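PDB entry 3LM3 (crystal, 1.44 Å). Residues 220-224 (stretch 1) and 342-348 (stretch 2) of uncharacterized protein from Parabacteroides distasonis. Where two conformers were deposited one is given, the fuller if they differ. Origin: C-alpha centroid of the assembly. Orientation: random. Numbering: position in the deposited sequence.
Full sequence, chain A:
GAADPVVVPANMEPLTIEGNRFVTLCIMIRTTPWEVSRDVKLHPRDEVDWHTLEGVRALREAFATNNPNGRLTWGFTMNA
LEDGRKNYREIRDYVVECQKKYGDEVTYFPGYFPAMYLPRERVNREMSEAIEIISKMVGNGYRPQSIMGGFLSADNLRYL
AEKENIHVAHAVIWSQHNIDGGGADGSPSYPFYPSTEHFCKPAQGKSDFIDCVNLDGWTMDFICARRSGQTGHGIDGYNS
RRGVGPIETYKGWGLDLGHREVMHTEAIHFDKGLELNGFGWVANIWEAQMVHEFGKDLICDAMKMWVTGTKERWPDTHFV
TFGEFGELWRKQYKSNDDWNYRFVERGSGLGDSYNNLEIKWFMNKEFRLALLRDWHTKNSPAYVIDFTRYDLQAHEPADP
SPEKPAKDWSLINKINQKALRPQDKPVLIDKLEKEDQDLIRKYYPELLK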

# COMPACT_ATOMS: atom_id res chain seq x y z
N MSE A 220 0.49 6.98 -2.46
CA MSE A 220 1.11 7.67 -3.60
C MSE A 220 0.65 9.10 -3.76
O MSE A 220 -0.51 9.44 -3.49
CB MSE A 220 0.80 6.94 -4.89
CG MSE A 220 1.42 5.59 -5.01
SE MSE A 220 3.34 5.65 -5.05
CE MSE A 220 3.70 5.33 -3.24
N ASP A 221 1.55 9.93 -4.30
CA ASP A 221 1.13 11.18 -4.91
C ASP A 221 0.57 10.76 -6.26
O ASP A 221 1.29 10.27 -7.12
CB ASP A 221 2.33 12.10 -5.04
CG ASP A 221 1.96 13.46 -5.66
OD1 ASP A 221 1.07 13.48 -6.53
OD2 ASP A 221 2.55 14.51 -5.24
N PHE A 222 -0.74 10.96 -6.45
CA PHE A 222 -1.40 10.46 -7.65
C PHE A 222 -0.81 11.03 -8.94
O PHE A 222 -0.76 10.34 -9.96
CB PHE A 222 -2.90 10.78 -7.62
CG PHE A 222 -3.70 9.99 -6.62
CD1 PHE A 222 -3.74 8.61 -6.69
CD2 PHE A 222 -4.54 10.62 -5.72
CE1 PHE A 222 -4.52 7.88 -5.82
CE2 PHE A 222 -5.33 9.89 -4.84
CZ PHE A 222 -5.35 8.53 -4.93
N ILE A 223 -0.35 12.27 -8.91
CA ILE A 223 0.27 12.86 -10.10
C ILE A 223 1.57 12.13 -10.45
O ILE A 223 1.82 11.79 -11.62
CB ILE A 223 0.46 14.38 -9.93
CG1 ILE A 223 -0.94 15.04 -9.97
CG2 ILE A 223 1.35 14.95 -11.03
CD1 ILE A 223 -0.98 16.48 -9.52
N CYS A 224 2.40 11.84 -9.46
CA CYS A 224 3.65 11.13 -9.71
C CYS A 224 3.39 9.71 -10.21
O CYS A 224 4.12 9.19 -11.06
CB CYS A 224 4.49 11.06 -8.44
SG CYS A 224 4.86 12.68 -7.69
N ARG A 342 -13.53 9.02 -3.88
CA ARG A 342 -13.16 10.13 -4.74
C ARG A 342 -11.96 10.84 -4.14
O ARG A 342 -11.86 10.97 -2.91
CB ARG A 342 -14.30 11.13 -4.86
CG ARG A 342 -15.50 10.57 -5.60
CD ARG A 342 -16.68 11.51 -5.54
NE ARG A 342 -17.10 11.66 -4.16
CZ ARG A 342 -17.82 12.65 -3.64
NH1 ARG A 342 -18.25 13.65 -4.41
NH2 ARG A 342 -18.11 12.62 -2.34
N PHE A 343 -11.06 11.28 -5.02
CA PHE A 343 -9.92 12.11 -4.67
C PHE A 343 -9.74 13.22 -5.67
O PHE A 343 -10.03 13.02 -6.85
CB PHE A 343 -8.63 11.29 -4.59
CG PHE A 343 -8.71 10.16 -3.62
CD1 PHE A 343 -8.53 10.37 -2.27
CD2 PHE A 343 -8.99 8.88 -4.06
CE1 PHE A 343 -8.68 9.33 -1.37
CE2 PHE A 343 -9.13 7.82 -3.13
CZ PHE A 343 -8.95 8.06 -1.79
N VAL A 344 -9.25 14.35 -5.19
CA VAL A 344 -8.85 15.48 -6.04
C VAL A 344 -7.48 15.95 -5.58
O VAL A 344 -7.25 16.10 -4.36
CB VAL A 344 -9.85 16.64 -5.95
CG1 VAL A 344 -9.33 17.87 -6.72
CG2 VAL A 344 -11.23 16.21 -6.43
N GLU A 345 -6.56 16.16 -6.51
CA GLU A 345 -5.22 16.64 -6.16
C GLU A 345 -4.69 17.56 -7.22
O GLU A 345 -4.82 17.28 -8.40
CB GLU A 345 -4.26 15.46 -6.05
CG GLU A 345 -2.84 15.89 -5.66
CD GLU A 345 -1.75 14.97 -6.10
OE1 GLU A 345 -2.04 13.84 -6.55
OE2 GLU A 345 -0.55 15.35 -5.92
N ARG A 346 -4.08 18.66 -6.79
CA ARG A 346 -3.19 19.44 -7.66
C ARG A 346 -1.75 19.19 -7.27
O ARG A 346 -1.45 18.82 -6.13
CB ARG A 346 -3.51 20.93 -7.62
CG ARG A 346 -4.78 21.26 -8.29
CD ARG A 346 -5.10 22.74 -8.19
NE ARG A 346 -6.27 23.04 -9.00
CZ ARG A 346 -6.65 24.28 -9.33
NH1 ARG A 346 -5.98 25.33 -8.90
NH2 ARG A 346 -7.73 24.43 -10.09
N GLY A 347 -0.82 19.36 -8.20
CA GLY A 347 0.58 19.07 -7.89
C GLY A 347 1.09 19.95 -6.78
O GLY A 347 0.66 21.11 -6.63
N SER A 348 2.04 19.44 -6.00
CA SER A 348 2.65 20.21 -4.94
C SER A 348 3.50 21.35 -5.45
O SER A 348 3.82 22.29 -4.73
CB SER A 348 3.51 19.34 -4.04
OG SER A 348 4.63 18.81 -4.74

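Two carboxylates meet here at a distance that two bare charges would hardly tolerate: Asp221 OD1 lies 2.5 Å from Glu345 OE2. At that separation one of the acids probably holds a proton and donates it, though the coordinates do not tell which. Both residues are buried, a setting in which holding a proton would spare one charge. Both groups are also anchored by hydrogen bonds elsewhere in the structure, through Asp221 OD2 and Glu345 OE2.

The acid pair sits at the start of a weakly bonded helix, and a single amide serves both side chains. Asp221 occupies the N-cap position and accepts from the backbone two residues on, with Ile223 N 3.0 Å from Asp221 OD1; the bond is bent to 134° and weak. The same Ile223 N gives a second weak bond across the contact, to Glu345 OE1 at 3.3 Å and 142°. The rule to read is that a strand glutamate, with chi1 and chi2 both t, can extend far enough to join a capping aspartate at one amide of a helix start, that of Ile223, even though Glu345 CA remains 7.4 Å from Phe222 CA.

Apolar contacts flank this polar centre. Alternation along the strand directs Phe343 and Glu345 toward the helix start, while Val344 and Arg346 point away. Phe222 therefore meets both inward residues: Glu345 OE1 lies at the edge of the Phe222 ring, and Phe222 CE2 comes within 3.6 Å of Phe343 CB. The two rings pack obliquely, centroids 5.3 Å apart and planes at 48°, with Phe222 CZ over one face of Phe343. Farther along, Ile223 CD1 presses against backbone, 3.2 Å from Gly347 N. An ideal CB on this glycine would lie 3.7 Å from Ile223 CD1, an ordinary packing distance from that atom.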